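Local coordinates for protein hyaluronidase (Thermobaculum terrenum, PDB 5DIY) that probably removes O-linked N-acetylglucosamine from proteins as a family 84 glycoside hydrolase, built round a TIM barrel and here changed at its predicted proton donor, at residues C[25-29]-C[266-270]; C[2-6]-C[248-254]; C[47-53]-C[81-87]. All blocks are in the same frame, centred on the assembly; numbering follows the deposited sequence.

Contact 1: C[25-29]-C[266-270]; sequences DMFEF and KLPLY
Lys266 reaches across from helix 262-277 and sets its ammonium against the carboxylate of Asp25 on helix 20-32. NZ lies 2.6 Å from Asp25 OD2, a short salt bridge that uses the syn lone pair of that oxygen, the side facing OD1. The ammonium has a second carboxylate as well, from Glu263 one turn earlier on its own helix, so two acids share one lysine and the charge is probably well compensated. To get there the lysine runs fully extended beyond CG, and its aliphatic part packs flat against Phe29. CG sits over the centre of the Phe29 ring, 4.0 Å from the centroid and 10° off the ring normal, a CH-pi contact, with CB over the same face.

Phe29, with CG anti to the backbone N (chi1 171°), lays its ring against Lys266, Leu269 and Tyr270. Its CZ comes within 3.4 Å of Lys266 O, and the backbone N of Tyr270 lies at the ring edge. Neither polar atom depends on the ring: Tyr270 N donates to Lys266 O at 2.9 Å within the helix. Beside this, Phe29 CE2 meets Leu269 CB at 3.9 Å, and Met26, its chain bent at chi2 and chi3, brings SD to 4.3 Å from Leu269 CD1. Met26 and Leu269 both also touch Ile9 of strand 6-11.

The two segments run 30° apart with their axes 12.2 Å from each other, so side chains bridge the gap. This is the packing of the first and last helices round a TIM barrel, outside strand 6-11.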
loop_
_atom_site.group_PDB
_atom_site.type_symbol
_atom_site.label_atom_id
_atom_site.label_comp_id
_atom_site.label_asym_id
_atom_site.label_seq_id
_atom_site.Cartn_x
_atom_site.Cartn_y
_atom_site.Cartn_z
ATOM N N ASP C 25 -8.001 -10.993 15.464
ATOM C CA ASP C 25 -7.830 -11.959 14.375
ATOM C C ASP C 25 -6.452 -11.824 13.695
ATOM O O ASP C 25 -5.783 -12.822 13.443
ATOM C CB ASP C 25 -8.955 -11.768 13.352
ATOM C CG ASP C 25 -8.882 -12.756 12.209
ATOM O OD1 ASP C 25 -9.380 -13.892 12.366
ATOM O OD2 ASP C 25 -8.329 -12.388 11.150
ATOM N N MET C 26 -6.029 -10.594 13.409
ATOM C CA MET C 26 -4.693 -10.358 12.850
ATOM C C MET C 26 -3.584 -10.908 13.753
ATOM O O MET C 26 -2.594 -11.435 13.247
ATOM C CB MET C 26 -4.458 -8.866 12.572
ATOM C CG MET C 26 -3.220 -8.561 11.729
ATOM S SD MET C 26 -3.207 -9.334 10.091
ATOM C CE MET C 26 -4.505 -8.426 9.265
ATOM N N PHE C 27 -3.748 -10.813 15.078
ATOM C CA PHE C 27 -2.741 -11.362 15.999
ATOM C C PHE C 27 -2.599 -12.879 15.859
ATOM O O PHE C 27 -1.491 -13.408 15.984
ATOM C CB PHE C 27 -3.023 -10.991 17.465
ATOM C CG PHE C 27 -2.956 -9.507 17.769
ATOM C CD1 PHE C 27 -2.309 -8.596 16.923
ATOM C CD2 PHE C 27 -3.523 -9.023 18.942
ATOM C CE1 PHE C 27 -2.259 -7.245 17.235
ATOM C CE2 PHE C 27 -3.474 -7.668 19.257
ATOM C CZ PHE C 27 -2.843 -6.777 18.403
ATOM N N GLU C 28 -3.708 -13.568 15.590
ATOM C CA GLU C 28 -3.676 -15.011 15.311
ATOM C C GLU C 28 -2.970 -15.309 13.985
ATOM O O GLU C 28 -2.137 -16.211 13.921
ATOM C CB GLU C 28 -5.087 -15.607 15.313
ATOM C CG GLU C 28 -5.728 -15.611 16.696
ATOM C CD GLU C 28 -7.204 -15.977 16.697
ATOM O OE1 GLU C 28 -7.854 -15.976 15.625
ATOM O OE2 GLU C 28 -7.725 -16.254 17.798
ATOM N N PHE C 29 -3.293 -14.546 12.940
ATOM C CA PHE C 29 -2.570 -14.626 11.661
ATOM C C PHE C 29 -1.065 -14.357 11.840
ATOM O O PHE C 29 -0.227 -15.068 11.271
ATOM C CB PHE C 29 -3.173 -13.657 10.633
ATOM C CG PHE C 29 -2.361 -13.523 9.368
ATOM C CD1 PHE C 29 -2.540 -14.411 8.312
ATOM C CD2 PHE C 29 -1.418 -12.504 9.234
ATOM C CE1 PHE C 29 -1.787 -14.289 7.149
ATOM C CE2 PHE C 29 -0.663 -12.381 8.073
ATOM C CZ PHE C 29 -0.850 -13.276 7.029
ATOM N N LYS C 266 -3.741 -9.795 4.272
ATOM C CA LYS C 266 -3.143 -11.077 4.643
ATOM C C LYS C 266 -2.392 -11.762 3.509
ATOM O O LYS C 266 -1.449 -12.509 3.772
ATOM C CB LYS C 266 -4.189 -12.026 5.227
ATOM C CG LYS C 266 -4.743 -11.570 6.567
ATOM C CD LYS C 266 -5.803 -12.537 7.059
ATOM C CE LYS C 266 -6.427 -12.082 8.368
ATOM N NZ LYS C 266 -7.357 -13.137 8.872
ATOM N N LEU C 267 -2.805 -11.505 2.264
ATOM C CA LEU C 267 -2.147 -12.081 1.093
ATOM C C LEU C 267 -0.691 -11.571 0.959
ATOM O O LEU C 267 0.235 -12.379 0.992
ATOM C CB LEU C 267 -2.991 -11.863 -0.183
ATOM C CG LEU C 267 -3.023 -12.973 -1.230
ATOM C CD1 LEU C 267 -3.822 -12.493 -2.437
ATOM C CD2 LEU C 267 -1.621 -13.393 -1.640
ATOM N N PRO C 268 -0.479 -10.242 0.838
ATOM C CA PRO C 268 0.906 -9.741 0.818
ATOM C C PRO C 268 1.654 -9.876 2.142
ATOM O O PRO C 268 2.867 -10.102 2.127
ATOM C CB PRO C 268 0.747 -8.260 0.436
ATOM C CG PRO C 268 -0.653 -7.921 0.778
ATOM C CD PRO C 268 -1.435 -9.167 0.521
ATOM N N LEU C 269 0.951 -9.753 3.270
ATOM C CA LEU C 269 1.579 -9.956 4.591
ATOM C C LEU C 269 2.112 -11.377 4.786
ATOM O O LEU C 269 3.167 -11.562 5.409
ATOM C CB LEU C 269 0.638 -9.562 5.738
ATOM C CG LEU C 269 0.334 -8.062 5.885
ATOM C CD1 LEU C 269 -0.704 -7.864 6.980
ATOM C CD2 LEU C 269 1.589 -7.243 6.164
ATOM N N TYR C 270 1.399 -12.371 4.251
ATOM C CA TYR C 270 1.899 -13.749 4.222
ATOM C C TYR C 270 3.267 -13.813 3.540
ATOM O O TYR C 270 4.192 -14.427 4.061
ATOM C CB TYR C 270 0.908 -14.685 3.512
ATOM C CG TYR C 270 1.272 -16.155 3.571
ATOM C CD1 TYR C 270 2.231 -16.694 2.712
ATOM C CD2 TYR C 270 0.654 -17.016 4.482
ATOM C CE1 TYR C 270 2.571 -18.034 2.763
ATOM C CE2 TYR C 270 0.986 -18.365 4.535
ATOM C CZ TYR C 270 1.944 -18.868 3.672
ATOM O OH TYR C 270 2.290 -20.203 3.704
#

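Contact 2: C[2-6]-C[248-254]; sequences EYFRY and HTHVVGI
Tyr3 presents the edge of its ring to the face of His248: CD1 stands over the centre of the imidazole, the centroids are 4.9 Å apart and the planes meet at 66°, an edge-to-face pair. Next, Phe4 lays one face of its ring against the same histidine, whose CB lies 3.8 Å from the ring centroid in a CH-pi contact. The CE1 corner of Phe4 also meets Val251 CG1 and, at 3.9 Å, Ile254 CD1. An alanine in place of His248 would keep the CB over Phe4 but would probably leave the edge of Tyr3 without its aromatic face.

Arg5 N gives a weak hydrogen bond to Val252 O at 3.3 Å, while its guanidinium lays one face on Val252 CG2, 3.4 Å from NH2. Bent at chi3 (-55°), the chain also lets NH1 donate to Tyr6 OH. At Tyr6 a parallel bridge with Gly253 begins: Ile254 N donates to Tyr6 O at 3.1 Å, and Gly253 CA packs against that oxygen.

Strand 251-256 is thereby held between strand 6-11 and strand 218-222, to which Val252 and Gly253 are backbone-bonded, while Leu276 of helix 262-277 touches both Phe4 and Ile254.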
loop_
_atom_site.group_PDB
_atom_site.type_symbol
_atom_site.label_atom_id
_atom_site.label_comp_id
_atom_site.label_asym_id
_atom_site.label_seq_id
_atom_site.Cartn_x
_atom_site.Cartn_y
_atom_site.Cartn_z
ATOM N N GLU C 2 15.439 -14.885 13.946
ATOM C CA GLU C 2 16.834 -15.301 13.607
ATOM C C GLU C 2 17.498 -14.279 12.679
ATOM O O GLU C 2 18.603 -13.817 12.956
ATOM C CB GLU C 2 16.837 -16.702 12.976
ATOM C CG GLU C 2 18.157 -17.459 13.103
ATOM C CD GLU C 2 19.108 -17.244 11.930
ATOM O OE1 GLU C 2 18.724 -17.558 10.781
ATOM O OE2 GLU C 2 20.251 -16.784 12.154
ATOM N N TYR C 3 16.816 -13.933 11.587
ATOM C CA TYR C 3 17.280 -12.886 10.669
ATOM C C TYR C 3 16.859 -11.490 11.128
ATOM O O TYR C 3 17.656 -10.562 11.085
ATOM C CB TYR C 3 16.762 -13.133 9.254
ATOM C CG TYR C 3 17.400 -14.318 8.590
ATOM C CD1 TYR C 3 18.662 -14.207 8.006
ATOM C CD2 TYR C 3 16.754 -15.550 8.539
ATOM C CE1 TYR C 3 19.267 -15.291 7.389
ATOM C CE2 TYR C 3 17.349 -16.645 7.924
ATOM C CZ TYR C 3 18.607 -16.506 7.352
ATOM O OH TYR C 3 19.213 -17.572 6.734
ATOM N N PHE C 4 15.600 -11.348 11.541
ATOM C CA PHE C 4 15.066 -10.073 12.026
ATOM C C PHE C 4 14.528 -10.213 13.453
ATOM O O PHE C 4 13.684 -11.076 13.714
ATOM C CB PHE C 4 13.956 -9.574 11.096
ATOM C CG PHE C 4 14.449 -9.136 9.746
ATOM C CD1 PHE C 4 14.995 -7.871 9.570
ATOM C CD2 PHE C 4 14.383 -9.994 8.652
ATOM C CE1 PHE C 4 15.453 -7.462 8.327
ATOM C CE2 PHE C 4 14.842 -9.593 7.411
ATOM C CZ PHE C 4 15.376 -8.325 7.247
ATOM N N ARG C 5 15.003 -9.354 14.359
ATOM C CA ARG C 5 14.528 -9.338 15.748
ATOM C C ARG C 5 13.052 -8.929 15.824
ATOM O O ARG C 5 12.268 -9.565 16.531
ATOM C CB ARG C 5 15.373 -8.390 16.617
ATOM C CG ARG C 5 15.267 -8.665 18.112
ATOM C CD ARG C 5 15.550 -7.430 18.957
ATOM N NE ARG C 5 16.851 -6.824 18.662
ATOM C CZ ARG C 5 17.288 -5.659 19.155
ATOM N NH1 ARG C 5 16.544 -4.937 19.997
ATOM N NH2 ARG C 5 18.494 -5.214 18.802
ATOM N N TYR C 6 12.690 -7.865 15.109
ATOM C CA TYR C 6 11.305 -7.399 15.033
ATOM C C TYR C 6 10.739 -7.740 13.650
ATOM O O TYR C 6 11.269 -7.303 12.617
ATOM C CB TYR C 6 11.211 -5.896 15.325
ATOM C CG TYR C 6 11.794 -5.492 16.673
ATOM C CD1 TYR C 6 11.332 -6.073 17.857
ATOM C CD2 TYR C 6 12.802 -4.523 16.770
ATOM C CE1 TYR C 6 11.861 -5.713 19.095
ATOM C CE2 TYR C 6 13.333 -4.155 18.004
ATOM C CZ TYR C 6 12.857 -4.753 19.164
ATOM O OH TYR C 6 13.373 -4.401 20.395
ATOM N N HIS C 248 18.869 -7.660 6.471
ATOM C CA HIS C 248 18.969 -8.020 7.894
ATOM C C HIS C 248 20.316 -7.657 8.536
ATOM O O HIS C 248 20.367 -7.342 9.720
ATOM C CB HIS C 248 18.631 -9.502 8.126
ATOM C CG HIS C 248 19.572 -10.463 7.471
ATOM N ND1 HIS C 248 20.763 -10.850 8.046
ATOM C CD2 HIS C 248 19.479 -11.142 6.304
ATOM C CE1 HIS C 248 21.370 -11.714 7.254
ATOM N NE2 HIS C 248 20.610 -11.908 6.191
ATOM N N THR C 249 21.388 -7.685 7.746
ATOM C CA THR C 249 22.711 -7.216 8.189
ATOM C C THR C 249 22.718 -5.752 8.668
ATOM O O THR C 249 23.442 -5.423 9.602
ATOM C CB THR C 249 23.759 -7.422 7.066
ATOM O OG1 THR C 249 23.831 -8.817 6.747
ATOM C CG2 THR C 249 25.151 -6.932 7.472
ATOM N N HIS C 250 21.907 -4.892 8.052
ATOM C CA HIS C 250 21.893 -3.452 8.373
ATOM C C HIS C 250 20.603 -2.938 9.009
ATOM O O HIS C 250 20.504 -1.749 9.312
ATOM C CB HIS C 250 22.211 -2.652 7.106
ATOM C CG HIS C 250 23.454 -3.116 6.421
ATOM N ND1 HIS C 250 23.431 -3.968 5.339
ATOM C CD2 HIS C 250 24.760 -2.913 6.711
ATOM C CE1 HIS C 250 24.669 -4.243 4.970
ATOM N NE2 HIS C 250 25.495 -3.614 5.787
ATOM N N VAL C 251 19.639 -3.830 9.238
ATOM C CA VAL C 251 18.321 -3.451 9.733
ATOM C C VAL C 251 17.963 -4.345 10.924
ATOM O O VAL C 251 18.081 -5.566 10.845
ATOM C CB VAL C 251 17.278 -3.562 8.595
ATOM C CG1 VAL C 251 15.856 -3.410 9.114
ATOM C CG2 VAL C 251 17.564 -2.518 7.515
ATOM N N VAL C 252 17.544 -3.725 12.022
ATOM C CA VAL C 252 17.149 -4.446 13.249
ATOM C C VAL C 252 15.777 -5.131 13.114
ATOM O O VAL C 252 15.516 -6.149 13.761
ATOM C CB VAL C 252 17.188 -3.509 14.498
ATOM C CG1 VAL C 252 16.074 -2.473 14.464
ATOM C CG2 VAL C 252 17.124 -4.309 15.795
ATOM N N GLY C 253 14.903 -4.571 12.284
ATOM C CA GLY C 253 13.606 -5.178 12.013
ATOM C C GLY C 253 12.803 -4.404 10.987
ATOM O O GLY C 253 13.209 -3.321 10.556
ATOM N N ILE C 254 11.668 -4.977 10.586
ATOM C CA ILE C 254 10.783 -4.360 9.606
ATOM C C ILE C 254 9.354 -4.453 10.103
ATOM O O ILE C 254 8.893 -5.538 10.453
ATOM C CB ILE C 254 10.878 -5.025 8.204
ATOM C CG1 ILE C 254 12.348 -5.194 7.778
ATOM C CG2 ILE C 254 10.080 -4.211 7.185
ATOM C CD1 ILE C 254 12.569 -5.768 6.391
#

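Contact 3: C[47-53]-C[81-87]; sequences YHRELWR and AISPGLS
Ser87 OG is gripped by three groups: Trp52 NE1 donates to it at 3.2 Å, Arg53 NH1 donates at 2.9 Å, and a water 2.8 Å from Ser87 OG is hydrogen-bonded to it and donates to Glu50 O. The indole bond is close to the ring plane, 14° out of it, whereas the serine oxygen is tilted 23° from the guanidinium plane. Arg53 NH2 adds a weak bond to Ser87 O, but its stronger mate is the carboxylate of Glu95 on helix 93-108, with which it forms a salt bridge.

The indole is sandwiched. Pro84 CB stands 3.5 Å from the centroid of the five-membered ring of Trp52, a CH-pi contact. Arg53 CG covers the opposite face. Trp52 has its CG wedged between backbone N and carbonyl carbon (chi1 72°), which turns the ring onto the proline while CB rests on Ile82 CD1.

Nearer the strand end, Ser83 N donates to His48 O at 2.8 Å, nearly straight on to the carbonyl. His48 ND1 returns a bond to Ala81 O from above that carbonyl's plane, with the oxygen near the plane of the imidazole; the ring's other nitrogen, NE2, is 2.8 Å from Ser83 OG. Arg49 runs out extended to NE, and Leu86 CD1 sits over the centre of its guanidinium. That arginine lies beside the sugar site, touching Lys43, which binds N-acetylglucosamine, and Asn120, the altered position of the predicted proton donor.

Chemically, ND1 as donor fixes the rotation of the imidazole, while the Trp52 and Arg53 donors hold Ser87 OG in place.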
loop_
_atom_site.group_PDB
_atom_site.type_symbol
_atom_site.label_atom_id
_atom_site.label_comp_id
_atom_site.label_asym_id
_atom_site.label_seq_id
_atom_site.Cartn_x
_atom_site.Cartn_y
_atom_site.Cartn_z
ATOM N N TYR C 47 -6.950 10.454 19.507
ATOM C CA TYR C 47 -6.144 10.338 20.726
ATOM C C TYR C 47 -4.700 9.886 20.478
ATOM O O TYR C 47 -3.841 10.060 21.345
ATOM C CB TYR C 47 -6.857 9.429 21.728
ATOM C CG TYR C 47 -8.195 10.005 22.136
ATOM C CD1 TYR C 47 -8.257 11.188 22.866
ATOM C CD2 TYR C 47 -9.396 9.400 21.756
ATOM C CE1 TYR C 47 -9.471 11.750 23.234
ATOM C CE2 TYR C 47 -10.621 9.953 22.120
ATOM C CZ TYR C 47 -10.650 11.130 22.859
ATOM O OH TYR C 47 -11.844 11.700 23.232
ATOM N N HIS C 48 -4.437 9.314 19.304
ATOM C CA HIS C 48 -3.066 9.010 18.877
ATOM C C HIS C 48 -2.284 10.267 18.445
ATOM O O HIS C 48 -1.055 10.325 18.623
ATOM C CB HIS C 48 -3.075 7.962 17.750
ATOM C CG HIS C 48 -1.740 7.745 17.117
ATOM N ND1 HIS C 48 -0.725 7.056 17.740
ATOM C CD2 HIS C 48 -1.247 8.155 15.925
ATOM C CE1 HIS C 48 0.336 7.041 16.954
ATOM N NE2 HIS C 48 0.045 7.699 15.846
ATOM N N ARG C 49 -2.983 11.264 17.897
ATOM C CA ARG C 49 -2.319 12.353 17.172
ATOM C C ARG C 49 -2.779 13.762 17.565
ATOM O O ARG C 49 -2.102 14.411 18.356
ATOM C CB ARG C 49 -2.426 12.102 15.665
ATOM C CG ARG C 49 -1.480 12.930 14.813
ATOM C CD ARG C 49 -1.103 12.177 13.545
ATOM N NE ARG C 49 -0.220 12.954 12.673
ATOM C CZ ARG C 49 -0.607 13.742 11.668
ATOM N NH1 ARG C 49 -1.894 13.912 11.361
ATOM N NH2 ARG C 49 0.316 14.383 10.954
ATOM N N GLU C 50 -3.920 14.232 17.057
ATOM C CA GLU C 50 -4.313 15.639 17.251
ATOM C C GLU C 50 -4.621 15.926 18.709
ATOM O O GLU C 50 -4.144 16.919 19.263
ATOM C CB GLU C 50 -5.515 16.028 16.383
ATOM C CG GLU C 50 -5.214 16.119 14.890
ATOM C CD GLU C 50 -5.425 14.814 14.141
ATOM O OE1 GLU C 50 -5.395 13.730 14.765
ATOM O OE2 GLU C 50 -5.618 14.872 12.910
ATOM N N LEU C 51 -5.399 15.036 19.322
ATOM C CA LEU C 51 -5.720 15.104 20.749
ATOM C C LEU C 51 -4.819 14.170 21.569
ATOM O O LEU C 51 -5.289 13.455 22.450
ATOM C CB LEU C 51 -7.207 14.760 20.963
ATOM C CG LEU C 51 -8.236 15.596 20.183
ATOM C CD1 LEU C 51 -9.648 15.297 20.679
ATOM C CD2 LEU C 51 -7.952 17.089 20.280
ATOM N N TRP C 52 -3.516 14.208 21.294
ATOM C CA TRP C 52 -2.541 13.365 22.003
ATOM C C TRP C 52 -2.448 13.625 23.512
ATOM O O TRP C 52 -2.073 12.734 24.265
ATOM C CB TRP C 52 -1.151 13.490 21.374
ATOM C CG TRP C 52 -0.437 14.794 21.601
ATOM C CD1 TRP C 52 -0.443 15.891 20.789
ATOM C CD2 TRP C 52 0.417 15.115 22.701
ATOM N NE1 TRP C 52 0.355 16.876 21.317
ATOM C CE2 TRP C 52 0.892 16.427 22.495
ATOM C CE3 TRP C 52 0.824 14.421 23.850
ATOM C CZ2 TRP C 52 1.760 17.057 23.389
ATOM C CZ3 TRP C 52 1.684 15.050 24.742
ATOM C CH2 TRP C 52 2.141 16.355 24.506
ATOM N N ARG C 53 -2.765 14.845 23.937
ATOM C CA ARG C 53 -2.785 15.187 25.361
ATOM C C ARG C 53 -3.949 14.549 26.123
ATOM O O ARG C 53 -3.830 14.305 27.319
ATOM C CB ARG C 53 -2.815 16.703 25.551
ATOM C CG ARG C 53 -1.561 17.393 25.049
ATOM C CD ARG C 53 -1.627 18.887 25.297
ATOM N NE ARG C 53 -0.529 19.598 24.645
ATOM C CZ ARG C 53 -0.489 19.948 23.360
ATOM N NH1 ARG C 53 -1.492 19.664 22.525
ATOM N NH2 ARG C 53 0.576 20.595 22.895
ATOM N N ALA C 81 2.008 3.577 20.262
ATOM C CA ALA C 81 2.630 4.785 19.723
ATOM C C ALA C 81 1.769 6.026 19.934
ATOM O O ALA C 81 0.542 5.944 20.014
ATOM C CB ALA C 81 2.961 4.614 18.252
ATOM N N ILE C 82 2.447 7.168 20.013
ATOM C CA ILE C 82 1.834 8.483 20.172
ATOM C C ILE C 82 2.538 9.436 19.185
ATOM O O ILE C 82 3.727 9.273 18.906
ATOM C CB ILE C 82 1.935 8.958 21.655
ATOM C CG1 ILE C 82 1.098 10.217 21.914
ATOM C CG2 ILE C 82 3.381 9.162 22.102
ATOM C CD1 ILE C 82 -0.381 9.934 22.079
ATOM N N SER C 83 1.789 10.396 18.645
ATOM C CA SER C 83 2.291 11.347 17.657
ATOM C C SER C 83 1.954 12.771 18.111
ATOM O O SER C 83 0.884 13.287 17.777
ATOM C CB SER C 83 1.678 11.057 16.287
ATOM O OG SER C 83 1.981 9.737 15.880
ATOM N N PRO C 84 2.856 13.402 18.896
ATOM C CA PRO C 84 2.605 14.712 19.494
ATOM C C PRO C 84 3.134 15.921 18.713
ATOM O O PRO C 84 2.924 17.060 19.147
ATOM C CB PRO C 84 3.350 14.602 20.824
ATOM C CG PRO C 84 4.558 13.805 20.469
ATOM C CD PRO C 84 4.118 12.824 19.408
ATOM N N GLY C 85 3.774 15.683 17.567
ATOM C CA GLY C 85 4.574 16.698 16.890
ATOM C C GLY C 85 3.850 17.847 16.207
ATOM O O GLY C 85 4.504 18.805 15.792
ATOM N N LEU C 86 2.527 17.768 16.070
ATOM C CA LEU C 86 1.762 18.879 15.487
ATOM C C LEU C 86 1.663 20.064 16.440
ATOM O O LEU C 86 1.603 21.202 15.987
ATOM C CB LEU C 86 0.348 18.443 15.076
ATOM C CG LEU C 86 0.222 17.338 14.031
ATOM C CD1 LEU C 86 -1.228 16.890 13.916
ATOM C CD2 LEU C 86 0.752 17.809 12.686
ATOM N N SER C 87 1.630 19.793 17.746
ATOM C CA SER C 87 1.476 20.845 18.769
ATOM C C SER C 87 2.425 20.766 19.981
ATOM O O SER C 87 2.315 21.592 20.881
ATOM C CB SER C 87 0.026 20.855 19.256
ATOM O OG SER C 87 -0.322 19.605 19.827
HETATM O O HOH W 1 -1.586 17.815 18.092
#

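How the contacts relate
From the N terminus, the lead-in 2-6 opens the loop that contact 2 closes some 240 residues later at 248-254, joining the first and last strands and completing the barrel. Helix segment 25-29 starts a second long loop, closed by contact 1 at 266-270. Because 25-29 lies inside the first loop and 266-270 beyond its end, contacts 1 and 2 cross. Contact 3 is short: 47-53 meets 81-87 after helix 58-73, and it is nested within both long loops. Contacts 1 and 2 thus seal the barrel seam in its helical layer and its sheet, whereas contact 3, its centre about 28 Å from the centre of either, ties the loop following strand 37-40 to the end of strand 77-82 and the loop after it.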